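Local coordinates for putative uncharacterized protein PH0594 (PDB 4HXF) that acts as a self-compartmentalizing hexameric serine protease of the acylaminoacyl peptidase type, pairing a beta-propeller with an alpha/beta-hydrolase domain, at residues N25-L31 and T44-L50; I58-M63 and I73-F78; I109-Q113 and G176-D181; T320-E324 and D337-F343. All blocks are in the same frame, centred on the assembly; numbering follows the deposited sequence. Where two conformers were deposited one is given.

Contact 1: residues N25-L31 and T44-L50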
loop_
_atom_site.group_PDB
_atom_site.type_symbol
_atom_site.label_atom_id
_atom_site.label_comp_id
_atom_site.label_asym_id
_atom_site.label_seq_id
_atom_site.Cartn_x
_atom_site.Cartn_y
_atom_site.Cartn_z
ATOM N N ASN A 25 42.475 1.783 23.043
ATOM C CA ASN A 25 42.671 3.072 22.418
ATOM C C ASN A 25 41.354 3.702 21.828
ATOM O O ASN A 25 41.441 4.817 21.256
ATOM C CB ASN A 25 43.681 2.938 21.260
ATOM C CG ASN A 25 43.222 1.915 20.152
ATOM O OD1 ASN A 25 43.268 2.271 18.967
ATOM N ND2 ASN A 25 42.743 0.672 20.539
ATOM N N LEU A 26 40.240 2.997 21.987
ATOM C CA LEU A 26 38.948 3.449 21.368
ATOM C C LEU A 26 37.949 4.018 22.418
ATOM O O LEU A 26 37.932 3.562 23.584
ATOM C CB LEU A 26 38.257 2.306 20.640
ATOM C CG LEU A 26 39.026 1.735 19.424
ATOM C CD1 LEU A 26 38.403 0.390 19.001
ATOM C CD2 LEU A 26 39.094 2.750 18.276
ATOM N N VAL A 27 37.152 5.006 21.974
ATOM C CA VAL A 27 36.025 5.518 22.701
ATOM C C VAL A 27 34.818 5.386 21.806
ATOM O O VAL A 27 34.967 5.653 20.581
ATOM C CB VAL A 27 36.365 6.952 23.040
ATOM C CG1 VAL A 27 35.275 7.627 23.873
ATOM C CG2 VAL A 27 37.656 6.903 23.852
ATOM N N ALA A 28 33.668 4.984 22.338
ATOM C CA ALA A 28 32.417 5.016 21.576
ATOM C C ALA A 28 31.422 5.781 22.402
ATOM O O ALA A 28 31.496 5.835 23.634
ATOM C CB ALA A 28 31.862 3.630 21.265
ATOM N N TYR A 29 30.486 6.429 21.700
ATOM C CA TYR A 29 29.412 7.150 22.373
ATOM C C TYR A 29 28.289 7.359 21.405
ATOM O O TYR A 29 28.456 7.088 20.170
ATOM C CB TYR A 29 29.924 8.502 22.982
ATOM C CG TYR A 29 30.583 9.456 22.027
ATOM C CD1 TYR A 29 31.929 9.369 21.797
ATOM C CD2 TYR A 29 29.828 10.328 21.247
ATOM C CE1 TYR A 29 32.548 10.192 20.862
ATOM C CE2 TYR A 29 30.460 11.198 20.366
ATOM C CZ TYR A 29 31.813 11.103 20.149
ATOM O OH TYR A 29 32.498 11.900 19.274
ATOM N N VAL A 30 27.129 7.854 21.835
ATOM C CA VAL A 30 25.947 8.051 21.011
ATOM C C VAL A 30 25.725 9.556 20.840
ATOM O O VAL A 30 25.796 10.289 21.823
ATOM C CB VAL A 30 24.616 7.446 21.576
ATOM C CG1 VAL A 30 23.478 7.667 20.662
ATOM C CG2 VAL A 30 24.911 5.941 21.850
ATOM N N LEU A 31 25.600 9.944 19.604
ATOM C CA LEU A 31 25.265 11.348 19.195
ATOM C C LEU A 31 23.771 11.340 18.819
ATOM O O LEU A 31 23.364 10.577 17.909
ATOM C CB LEU A 31 26.100 11.733 17.990
ATOM C CG LEU A 31 25.665 13.007 17.252
ATOM C CD1 LEU A 31 25.808 14.236 18.144
ATOM C CD2 LEU A 31 26.570 13.186 16.009
ATOM N N THR A 44 23.225 8.160 16.376
ATOM C CA THR A 44 24.467 7.730 15.686
ATOM C C THR A 44 25.513 7.361 16.653
ATOM O O THR A 44 25.836 8.132 17.557
ATOM C CB THR A 44 24.993 8.846 14.727
ATOM O OG1 THR A 44 23.931 9.314 13.858
ATOM C CG2 THR A 44 26.203 8.351 13.826
ATOM N N ILE A 45 26.058 6.153 16.518
ATOM C CA ILE A 45 27.209 5.820 17.345
ATOM C C ILE A 45 28.456 6.363 16.688
ATOM O O ILE A 45 28.682 6.190 15.463
ATOM C CB ILE A 45 27.323 4.263 17.551
ATOM C CG1 ILE A 45 26.154 3.739 18.364
ATOM C CG2 ILE A 45 28.660 3.896 18.148
ATOM C CD1 ILE A 45 25.998 2.179 18.284
ATOM N N VAL A 46 29.304 7.015 17.475
ATOM C CA VAL A 46 30.573 7.548 17.010
ATOM C C VAL A 46 31.662 6.783 17.716
ATOM O O VAL A 46 31.598 6.559 18.932
ATOM C CB VAL A 46 30.686 9.073 17.307
ATOM C CG1 VAL A 46 32.045 9.613 16.756
ATOM C CG2 VAL A 46 29.449 9.791 16.724
ATOM N N ILE A 47 32.644 6.344 16.969
ATOM C CA ILE A 47 33.812 5.622 17.512
ATOM C C ILE A 47 35.005 6.451 17.202
ATOM O O ILE A 47 35.306 6.793 16.019
ATOM C CB ILE A 47 33.962 4.234 16.854
ATOM C CG1 ILE A 47 32.639 3.401 17.130
ATOM C CG2 ILE A 47 35.219 3.515 17.336
ATOM C CD1 ILE A 47 32.324 2.425 16.051
ATOM N N GLU A 48 35.681 6.864 18.266
ATOM C CA GLU A 48 36.898 7.664 18.108
ATOM C C GLU A 48 38.122 6.923 18.461
ATOM O O GLU A 48 38.165 6.179 19.468
ATOM C CB GLU A 48 36.919 8.900 18.934
ATOM C CG GLU A 48 35.740 9.676 18.621
ATOM C CD GLU A 48 35.903 11.148 18.895
ATOM O OE1 GLU A 48 36.987 11.685 19.273
ATOM O OE2 GLU A 48 34.826 11.727 18.759
ATOM N N ASN A 49 39.147 7.114 17.634
ATOM C CA ASN A 49 40.399 6.366 17.938
ATOM C C ASN A 49 41.340 7.394 18.447
ATOM O O ASN A 49 41.726 8.233 17.647
ATOM C CB ASN A 49 41.065 5.682 16.735
ATOM C CG ASN A 49 42.417 5.024 17.145
ATOM O OD1 ASN A 49 43.360 5.698 17.568
ATOM N ND2 ASN A 49 42.432 3.723 17.167
ATOM N N LEU A 50 41.735 7.268 19.734
ATOM C CA LEU A 50 42.449 8.314 20.464
ATOM C C LEU A 50 43.903 8.373 19.885
ATOM O O LEU A 50 44.541 9.408 19.912
ATOM C CB LEU A 50 42.422 8.030 21.966
ATOM C CG LEU A 50 41.046 7.963 22.615
ATOM C CD1 LEU A 50 41.034 7.205 23.951
ATOM C CD2 LEU A 50 40.540 9.373 22.737
HETATM O O HOH W 1 22.253 11.214 15.154
#

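Contact 2: residues I58-M63 and I73-F78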
loop_
_atom_site.group_PDB
_atom_site.type_symbol
_atom_site.label_atom_id
_atom_site.label_comp_id
_atom_site.label_asym_id
_atom_site.label_seq_id
_atom_site.Cartn_x
_atom_site.Cartn_y
_atom_site.Cartn_z
ATOM N N ILE A 58 28.402 4.423 13.218
ATOM C CA ILE A 58 27.408 3.388 13.024
ATOM C C ILE A 58 26.089 4.128 13.084
ATOM O O ILE A 58 25.610 4.608 14.130
ATOM C CB ILE A 58 27.428 2.235 14.101
ATOM C CG1 ILE A 58 28.810 1.621 14.216
ATOM C CG2 ILE A 58 26.332 1.248 13.692
ATOM C CD1 ILE A 58 28.967 0.603 15.390
ATOM N N GLU A 59 25.438 4.220 11.943
ATOM C CA GLU A 59 24.260 5.057 11.802
ATOM C C GLU A 59 22.956 4.371 12.250
ATOM O O GLU A 59 22.849 3.143 12.203
ATOM C CB GLU A 59 24.284 5.565 10.371
ATOM C CG GLU A 59 23.236 6.541 10.022
ATOM C CD GLU A 59 23.208 7.819 10.818
ATOM O OE1 GLU A 59 23.242 8.872 10.160
ATOM O OE2 GLU A 59 23.104 7.751 12.051
ATOM N N ASP A 60 22.015 5.168 12.760
ATOM C CA ASP A 60 20.703 4.739 13.302
ATOM C C ASP A 60 20.828 3.582 14.311
ATOM O O ASP A 60 20.306 2.430 14.119
ATOM C CB ASP A 60 19.799 4.417 12.161
ATOM C CG ASP A 60 19.505 5.621 11.379
ATOM O OD1 ASP A 60 19.195 6.649 12.026
ATOM O OD2 ASP A 60 19.537 5.557 10.146
ATOM N N ALA A 61 21.632 3.822 15.353
ATOM C CA ALA A 61 22.049 2.816 16.326
ATOM C C ALA A 61 22.315 3.428 17.638
ATOM O O ALA A 61 22.639 4.647 17.725
ATOM C CB ALA A 61 23.350 2.072 15.841
ATOM N N SER A 62 22.239 2.633 18.692
ATOM C CA SER A 62 22.593 3.022 20.010
ATOM C C SER A 62 23.038 1.819 20.820
ATOM O O SER A 62 23.210 0.746 20.254
ATOM C CB SER A 62 21.377 3.742 20.613
ATOM O OG SER A 62 20.293 2.896 20.886
ATOM N N MET A 63 23.213 2.025 22.127
ATOM C CA MET A 63 23.703 1.000 23.025
ATOM C C MET A 63 25.001 0.397 22.548
ATOM O O MET A 63 25.134 -0.855 22.525
ATOM C CB MET A 63 22.602 -0.048 23.214
ATOM C CG MET A 63 21.291 0.538 23.824
ATOM S SD MET A 63 20.219 -0.805 24.452
ATOM C CE MET A 63 21.430 -1.819 25.240
ATOM N N ILE A 73 32.182 -4.562 18.327
ATOM C CA ILE A 73 31.191 -3.749 19.008
ATOM C C ILE A 73 29.811 -4.315 18.722
ATOM O O ILE A 73 29.420 -4.575 17.538
ATOM C CB ILE A 73 31.321 -2.266 18.639
ATOM C CG1 ILE A 73 30.380 -1.399 19.390
ATOM C CG2 ILE A 73 31.198 -2.058 17.126
ATOM C CD1 ILE A 73 30.869 0.097 19.272
ATOM N N ALA A 74 29.060 -4.530 19.823
ATOM C CA ALA A 74 27.656 -4.856 19.745
ATOM C C ALA A 74 26.873 -3.559 19.856
ATOM O O ALA A 74 27.306 -2.608 20.498
ATOM C CB ALA A 74 27.226 -5.842 20.825
ATOM N N PHE A 75 25.721 -3.565 19.238
ATOM C CA PHE A 75 24.795 -2.462 19.312
ATOM C C PHE A 75 23.423 -2.808 19.003
ATOM O O PHE A 75 23.190 -3.904 18.479
ATOM C CB PHE A 75 25.286 -1.300 18.392
ATOM C CG PHE A 75 25.329 -1.609 16.915
ATOM C CD1 PHE A 75 26.442 -2.185 16.343
ATOM C CD2 PHE A 75 24.238 -1.351 16.085
ATOM C CE1 PHE A 75 26.468 -2.470 14.973
ATOM C CE2 PHE A 75 24.264 -1.655 14.759
ATOM C CZ PHE A 75 25.372 -2.191 14.175
ATOM N N MET A 76 22.474 -1.899 19.297
ATOM C CA MET A 76 21.083 -2.071 18.982
ATOM C C MET A 76 20.597 -1.117 17.915
ATOM O O MET A 76 21.012 0.079 17.903
ATOM C CB MET A 76 20.243 -1.863 20.273
ATOM C CG MET A 76 20.688 -2.747 21.429
ATOM S SD MET A 76 19.561 -4.121 21.644
ATOM C CE MET A 76 17.926 -3.476 21.417
ATOM N N ARG A 77 19.632 -1.587 17.121
ATOM C CA ARG A 77 18.857 -0.754 16.224
ATOM C C ARG A 77 17.365 -1.055 16.507
ATOM O O ARG A 77 17.041 -2.135 16.945
ATOM C CB ARG A 77 19.114 -1.046 14.768
ATOM C CG ARG A 77 20.467 -0.760 14.232
ATOM C CD ARG A 77 20.431 -0.455 12.693
ATOM N NE ARG A 77 21.627 0.267 12.330
ATOM C CZ ARG A 77 22.716 -0.248 11.786
ATOM N NH1 ARG A 77 22.801 -1.563 11.461
ATOM N NH2 ARG A 77 23.700 0.509 11.504
ATOM N N PHE A 78 16.477 -0.139 16.158
ATOM C CA PHE A 78 15.057 -0.188 16.649
ATOM C C PHE A 78 14.175 0.172 15.478
ATOM O O PHE A 78 14.574 -0.132 14.357
ATOM C CB PHE A 78 14.814 0.803 17.801
ATOM C CG PHE A 78 15.612 0.511 19.110
ATOM C CD1 PHE A 78 16.866 1.109 19.366
ATOM C CD2 PHE A 78 15.083 -0.321 20.118
ATOM C CE1 PHE A 78 17.539 0.857 20.552
ATOM C CE2 PHE A 78 15.767 -0.569 21.312
ATOM C CZ PHE A 78 17.007 0.012 21.519
HETATM O O HOH W 2 17.814 2.265 15.453
#

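Contact 3: residues I109-Q113 and G176-D181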
loop_
_atom_site.group_PDB
_atom_site.type_symbol
_atom_site.label_atom_id
_atom_site.label_comp_id
_atom_site.label_asym_id
_atom_site.label_seq_id
_atom_site.Cartn_x
_atom_site.Cartn_y
_atom_site.Cartn_z
ATOM N N ILE A 109 22.223 -4.914 27.275
ATOM C CA ILE A 109 23.163 -5.888 26.698
ATOM C C ILE A 109 24.537 -5.682 27.294
ATOM O O ILE A 109 24.954 -4.552 27.437
ATOM C CB ILE A 109 23.277 -5.934 25.126
ATOM C CG1 ILE A 109 23.409 -4.515 24.526
ATOM C CG2 ILE A 109 21.986 -6.609 24.546
ATOM C CD1 ILE A 109 23.773 -4.571 23.032
ATOM N N GLU A 110 25.219 -6.753 27.639
ATOM C CA GLU A 110 26.572 -6.703 28.222
ATOM C C GLU A 110 27.413 -7.872 27.753
ATOM O O GLU A 110 26.966 -9.065 27.860
ATOM C CB GLU A 110 26.482 -6.786 29.804
ATOM C CG GLU A 110 27.744 -6.774 30.568
ATOM C CD GLU A 110 27.709 -7.187 32.116
ATOM O OE1 GLU A 110 26.761 -7.609 32.652
ATOM O OE2 GLU A 110 28.782 -7.142 32.706
ATOM N N TRP A 111 28.664 -7.595 27.338
ATOM C CA TRP A 111 29.569 -8.726 27.015
ATOM C C TRP A 111 30.041 -9.482 28.178
ATOM O O TRP A 111 30.451 -8.894 29.220
ATOM C CB TRP A 111 30.805 -8.190 26.320
ATOM C CG TRP A 111 30.586 -7.696 24.938
ATOM C CD1 TRP A 111 30.501 -6.399 24.514
ATOM C CD2 TRP A 111 30.489 -8.525 23.734
ATOM N NE1 TRP A 111 30.358 -6.346 23.131
ATOM C CE2 TRP A 111 30.401 -7.609 22.613
ATOM C CE3 TRP A 111 30.474 -9.877 23.497
ATOM C CZ2 TRP A 111 30.249 -8.044 21.301
ATOM C CZ3 TRP A 111 30.361 -10.317 22.168
ATOM C CH2 TRP A 111 30.283 -9.456 21.090
ATOM N N ASN A 112 30.155 -10.801 28.004
ATOM C CA ASN A 112 30.997 -11.652 28.830
ATOM C C ASN A 112 32.455 -11.331 28.543
ATOM O O ASN A 112 32.827 -10.857 27.423
ATOM C CB ASN A 112 30.647 -13.082 28.497
ATOM C CG ASN A 112 31.364 -14.131 29.393
ATOM O OD1 ASN A 112 32.473 -14.593 29.078
ATOM N ND2 ASN A 112 30.757 -14.422 30.544
ATOM N N GLN A 113 33.282 -11.657 29.512
ATOM C CA GLN A 113 34.741 -11.551 29.401
ATOM C C GLN A 113 35.319 -12.302 28.185
ATOM O O GLN A 113 36.419 -11.971 27.725
ATOM C CB GLN A 113 35.354 -12.059 30.714
ATOM C CG GLN A 113 35.232 -13.587 30.926
ATOM C CD GLN A 113 35.669 -14.061 32.371
ATOM O OE1 GLN A 113 36.279 -13.290 33.154
ATOM N NE2 GLN A 113 35.361 -15.309 32.695
ATOM N N GLY A 176 20.551 -8.070 36.201
ATOM C CA GLY A 176 21.621 -9.059 36.101
ATOM C C GLY A 176 22.838 -8.514 35.481
ATOM O O GLY A 176 22.735 -7.750 34.578
ATOM N N ILE A 177 23.981 -8.947 35.988
ATOM C CA ILE A 177 25.290 -8.663 35.442
ATOM C C ILE A 177 26.117 -9.933 35.322
ATOM O O ILE A 177 25.969 -10.877 36.108
ATOM C CB ILE A 177 26.065 -7.585 36.225
ATOM C CG1 ILE A 177 26.295 -8.042 37.662
ATOM C CG2 ILE A 177 25.281 -6.256 36.231
ATOM C CD1 ILE A 177 27.386 -7.285 38.374
ATOM N N TRP A 178 27.079 -9.918 34.427
ATOM C CA TRP A 178 28.105 -10.933 34.472
ATOM C C TRP A 178 29.047 -10.826 35.668
ATOM O O TRP A 178 29.447 -9.756 36.063
ATOM C CB TRP A 178 28.971 -10.911 33.223
ATOM C CG TRP A 178 28.319 -11.387 31.927
ATOM C CD1 TRP A 178 27.993 -10.628 30.847
ATOM C CD2 TRP A 178 27.981 -12.743 31.590
ATOM N NE1 TRP A 178 27.543 -11.356 29.849
ATOM C CE2 TRP A 178 27.459 -12.659 30.212
ATOM C CE3 TRP A 178 27.971 -13.956 32.266
ATOM C CZ2 TRP A 178 26.988 -13.742 29.562
ATOM C CZ3 TRP A 178 27.551 -15.095 31.569
ATOM C CH2 TRP A 178 27.034 -14.971 30.250
ATOM N N HIS A 179 29.450 -11.991 36.174
ATOM C CA HIS A 179 30.526 -12.087 37.137
ATOM C C HIS A 179 31.348 -13.281 36.707
ATOM O O HIS A 179 31.097 -14.444 37.081
ATOM C CB HIS A 179 29.981 -12.217 38.559
ATOM C CG HIS A 179 31.089 -12.290 39.610
ATOM N ND1 HIS A 179 31.962 -11.296 39.805
ATOM C CD2 HIS A 179 31.392 -13.296 40.577
ATOM C CE1 HIS A 179 32.862 -11.671 40.757
ATOM N NE2 HIS A 179 32.492 -12.887 41.244
ATOM N N GLY A 180 32.315 -12.992 35.848
ATOM C CA GLY A 180 33.101 -14.064 35.207
ATOM C C GLY A 180 32.130 -14.880 34.350
ATOM O O GLY A 180 31.396 -14.288 33.511
ATOM N N ASP A 181 32.021 -16.185 34.590
ATOM C CA ASP A 181 31.077 -17.094 33.881
ATOM C C ASP A 181 29.735 -17.326 34.572
ATOM O O ASP A 181 28.864 -18.069 34.069
ATOM C CB ASP A 181 31.715 -18.480 33.578
ATOM C CG ASP A 181 32.644 -18.421 32.416
ATOM O OD1 ASP A 181 32.419 -17.573 31.518
ATOM O OD2 ASP A 181 33.679 -19.089 32.516
HETATM O O HOH W 3 24.227 -6.820 32.355
HETATM O O HOH W 4 29.699 -7.228 35.010
HETATM O O HOH W 5 34.250 -16.380 30.360
HETATM O O HOH W 6 32.298 -12.078 32.148
#

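Contact 4: residues T320-E324 and D337-F343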
loop_
_atom_site.group_PDB
_atom_site.type_symbol
_atom_site.label_atom_id
_atom_site.label_comp_id
_atom_site.label_asym_id
_atom_site.label_seq_id
_atom_site.Cartn_x
_atom_site.Cartn_y
_atom_site.Cartn_z
ATOM N N THR A 320 26.118 26.164 31.335
ATOM C CA THR A 320 25.938 26.852 30.050
ATOM C C THR A 320 26.262 25.996 28.811
ATOM O O THR A 320 26.216 26.524 27.720
ATOM C CB THR A 320 26.781 28.145 29.997
ATOM O OG1 THR A 320 28.199 27.845 30.117
ATOM C CG2 THR A 320 26.342 29.119 31.057
ATOM N N ARG A 321 26.602 24.726 28.948
ATOM C CA ARG A 321 26.918 23.829 27.807
ATOM C C ARG A 321 26.389 22.419 28.058
ATOM O O ARG A 321 26.697 21.822 29.086
ATOM C CB ARG A 321 28.451 23.656 27.596
ATOM C CG ARG A 321 29.087 24.910 26.923
ATOM C CD ARG A 321 28.600 25.047 25.475
ATOM N NE ARG A 321 29.166 23.985 24.603
ATOM C CZ ARG A 321 30.318 24.054 23.905
ATOM N NH1 ARG A 321 30.804 22.975 23.235
ATOM N NH2 ARG A 321 30.992 25.209 23.896
ATOM N N PRO A 322 25.693 21.881 27.095
ATOM C CA PRO A 322 25.452 20.432 27.105
ATOM C C PRO A 322 26.731 19.681 27.139
ATOM O O PRO A 322 27.808 20.180 26.781
ATOM C CB PRO A 322 24.700 20.168 25.785
ATOM C CG PRO A 322 24.051 21.525 25.417
ATOM C CD PRO A 322 25.070 22.547 25.911
ATOM N N ALA A 323 26.610 18.399 27.478
ATOM C CA ALA A 323 27.757 17.518 27.658
ATOM C C ALA A 323 28.655 17.489 26.440
ATOM O O ALA A 323 28.222 17.435 25.292
ATOM C CB ALA A 323 27.321 16.042 27.955
ATOM N N GLU A 324 29.940 17.458 26.733
ATOM C CA GLU A 324 30.969 17.118 25.772
ATOM C C GLU A 324 31.826 16.036 26.399
ATOM O O GLU A 324 31.866 15.865 27.604
ATOM C CB GLU A 324 31.860 18.341 25.362
ATOM C CG GLU A 324 31.152 19.498 24.690
ATOM C CD GLU A 324 30.726 19.279 23.243
ATOM O OE1 GLU A 324 29.955 20.134 22.743
ATOM O OE2 GLU A 324 31.176 18.285 22.573
ATOM N N ASP A 337 33.932 18.907 20.709
ATOM C CA ASP A 337 33.440 20.222 20.776
ATOM C C ASP A 337 32.207 20.366 19.820
ATOM O O ASP A 337 32.149 21.240 18.946
ATOM C CB ASP A 337 34.474 21.256 20.373
ATOM C CG ASP A 337 34.060 22.663 20.751
ATOM O OD1 ASP A 337 33.246 22.847 21.663
ATOM O OD2 ASP A 337 34.578 23.591 20.095
ATOM N N TYR A 338 31.275 19.432 19.952
ATOM C CA TYR A 338 30.120 19.369 19.041
ATOM C C TYR A 338 29.318 20.633 18.966
ATOM O O TYR A 338 28.951 21.039 17.869
ATOM C CB TYR A 338 29.153 18.236 19.382
ATOM C CG TYR A 338 29.600 16.883 18.887
ATOM C CD1 TYR A 338 30.436 16.084 19.626
ATOM C CD2 TYR A 338 29.288 16.464 17.618
ATOM C CE1 TYR A 338 30.884 14.853 19.193
ATOM C CE2 TYR A 338 29.797 15.261 17.134
ATOM C CZ TYR A 338 30.541 14.447 17.936
ATOM O OH TYR A 338 31.012 13.279 17.442
ATOM N N ASN A 339 29.113 21.319 20.112
ATOM C CA ASN A 339 28.275 22.514 20.143
ATOM C C ASN A 339 29.021 23.840 20.133
ATOM O O ASN A 339 28.461 24.885 20.358
ATOM C CB ASN A 339 27.251 22.450 21.282
ATOM C CG ASN A 339 26.296 21.262 21.155
ATOM O OD1 ASN A 339 25.696 21.124 20.127
ATOM N ND2 ASN A 339 26.217 20.414 22.193
ATOM N N GLY A 340 30.342 23.710 19.911
ATOM C CA GLY A 340 31.222 24.880 19.947
ATOM C C GLY A 340 30.868 25.954 18.951
ATOM O O GLY A 340 30.966 27.157 19.274
ATOM N N LEU A 341 30.459 25.572 17.749
ATOM C CA LEU A 341 30.121 26.576 16.749
ATOM C C LEU A 341 28.804 27.215 17.029
ATOM O O LEU A 341 28.659 28.438 16.825
ATOM C CB LEU A 341 30.217 26.013 15.330
ATOM C CG LEU A 341 31.566 25.382 14.891
ATOM C CD1 LEU A 341 31.537 24.894 13.459
ATOM C CD2 LEU A 341 32.691 26.403 15.082
ATOM N N ILE A 342 27.802 26.454 17.449
ATOM C CA ILE A 342 26.550 27.011 17.917
ATOM C C ILE A 342 26.761 28.021 19.030
ATOM O O ILE A 342 26.176 29.174 19.022
ATOM C CB ILE A 342 25.546 25.937 18.331
ATOM C CG1 ILE A 342 25.078 25.216 17.068
ATOM C CG2 ILE A 342 24.354 26.583 19.074
ATOM C CD1 ILE A 342 24.060 26.069 16.245
ATOM N N PHE A 343 27.506 27.645 20.020
ATOM C CA PHE A 343 27.611 28.503 21.160
ATOM C C PHE A 343 28.428 29.760 20.955
ATOM O O PHE A 343 28.280 30.693 21.775
ATOM C CB PHE A 343 27.933 27.760 22.431
ATOM C CG PHE A 343 26.712 27.048 22.994
ATOM C CD1 PHE A 343 26.506 25.709 22.777
ATOM C CD2 PHE A 343 25.794 27.731 23.782
ATOM C CE1 PHE A 343 25.379 25.052 23.277
ATOM C CE2 PHE A 343 24.664 27.056 24.319
ATOM C CZ PHE A 343 24.438 25.739 24.047
HETATM O O HOH W 7 28.045 21.283 24.370
HETATM O O HOH W 8 33.649 25.546 22.613
#

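Contact 1: residues N25-L31 and T44-L50
Strands 26-35 and 40-49 form a beta hairpin at the middle of a four-stranded antiparallel blade of the beta-propeller, and these residues carry a run of six antiparallel pairs, Leu26-Asn49 to Leu31-Thr44. Hydrogen-bonded pairs are Val27 with Glu48, Tyr29 with Val46 and Leu31 with Thr44, each closed by two backbone bonds; for the central pair, Tyr29 N to Val46 O is 3.0 Å and Val46 N to Tyr29 O is 2.8 Å. In the non-hydrogen-bonded pairs between them the CA hydrogens point at carbonyls, as with Ala28 CA to Val46 O at 3.2 Å. The ladder runs on past the strand ends, where Leu50 N donates to Asn25 O at 2.9 Å.

Apolar packing covers both faces. Leu26, Ala28, Val30, Ile45 and Ile47 share one, and Ala28, Val30 and Ile45 rest there on Pro64 of the next blade. On the other, Val46 CB sits over the Tyr29 ring, 4.0 Å from its centroid, a CH-pi contact, and Leu31 CB meets Val46 CG2 at 4.1 Å.

Polar side chains add cross-strand bonds. Tyr29 OH donates to Glu48 OE2, which also pairs with Arg55. Thr44 OG1 bonds Glu59 OE2, and a water bridges Thr44 OG1 to Leu31 O. At the hairpin's open end, Asn49 ND2 donates to Asn25 OD1, very short at 2.5 Å.

Contact 2: residues I58-M63 and I73-F78
This is a contact between successive beta-propeller blades and within the second of them: Ile58 lies on the last strand of one blade, the chain then passes Asp60 and Ala61, and Ser62 opens a hairpin with strand 72-77. Ser62 and Met76 are an antiparallel hydrogen-bonded pair, with Ser62 N to Met76 O and Met76 N to Ser62 O both 2.9 Å. Between the blades the packing is apolar. Ile58 CG2 lies over the Phe75 ring, 3.8 Å from its centroid in a CH-pi contact, Ile58 CD1 reaches Ile73 CG2 at 3.9 Å, and Ala61 CB touches Phe75 CD2 at 3.5 Å.

Arg77 spans the turn with its guanidinium while making a cation-pi contact with Trp88. Asp60 has a left-handed backbone conformation, and a water donates to Asp60 O and accepts from Phe78 N. The carbonyl of the preceding residue takes two bonds from the arginine: Glu59 O lies 2.9 Å from Arg77 NH2 and 3.1 Å from Arg77 NE.

Contact 3: residues I109-Q113 and G176-D181
Here two neighbouring blades of the beta-propeller meet through the first strand of each, 106-111 and 175-179. The short strand segments run almost parallel, at 2°, but their axes are 7.8 Å apart, too far for backbone pairing, so side chains and water fill the gap.

Trp178 has the most surface covered. Its CA-to-CB bond points at the other blade, and the indole slots in against Glu110, Trp111 and Asn112, with NE1 donating to Glu110 O at 3.1 Å. Behind it, the ring touches Leu119 and Ile183.

Asn112 covers the indole from one face: its CB lies 3.9 Å from the centroid of the five-membered ring, a CH-pi contact, and its ND2 is 3.3 Å from Trp178 CE3. Its OD1 bonds Asp114 N, and accepts from a water that also serves Gln113 NE2 and Asp181 OD1, an oxygen already held by Arg117.

Glu110 extends across the gap with chi1 and chi2 both near 180°, and its OE1 accepts a hydrogen bond from Trp178 N at 2.9 Å. The same residue pair is thus tied twice, Trp178 donating once from its backbone to the Glu110 side chain and once from its indole to the Glu110 backbone. Water completes the seam: one molecule donates to Glu110 OE1 at 2.7 Å and to Gly176 O at 2.8 Å.

Contact 4: residues T320-E324 and D337-F343
Arg321 folds back on itself, with chi1, chi2 and chi3 all in the m well, so that a single nitrogen, NH1, holds two acids: Asp337 OD1 at 2.9 Å and Glu324 OE1 at 3.0 Å. The two carboxylates stand close, Glu324 OE1 to Asp337 OD1 being 4.4 Å, with the arginine's charge between them. This network joins the loop before strand 324-328 of the last propeller blade to the type I turn Asp337-Gly340 that leads into the short helix 340-343.

Glu324 also receives the turn's backbone: Tyr338 N donates to Glu324 OE2 at 2.9 Å and Asn339 N to Glu324 OE1 at 3.0 Å, while Thr336 is a further partner of OE2. One water links Arg321 NE, Pro322 O, Glu324 OE1 and Asn339 ND2, while Asn339 OD1 accepts from Ala15 N.

The arginine's aliphatic part packs too. Its CD lies over the Phe343 ring, 3.8 Å from the centroid, a CH-pi contact, and Pro322 CD meets Phe343 CE1 at 3.6 Å. Asp337 O accepts from Arg116 of a second subunit. With no strand pairing between the segments, charge and carboxylate-to-amide bonds fix the turn's position against the loop.

Contacts 1 to 3 follow the propeller from blade to blade. Contact 1 is the most buried, a regular ladder inside one blade; contact 2 is partly buried and carries the chain on to the next. The two share the first blade, whose strands 40-49 and 54-59 are neighbours, Ile45 O bonding Ile58 N. Contact 3 joins the third and fourth blades; its Ile109 packs on Met63 and Met76 of the second, and it relies on an indole, an acid and water instead of strand pairing. Contact 4, also partly buried, belongs to the last blade and the turn after it, and is the one held by a salt-bridge network; Tyr338 OH bonds Tyr29 OH of contact 1 where the propeller's ends meet. Contacts 1, 2 and 4 also touch a second subunit.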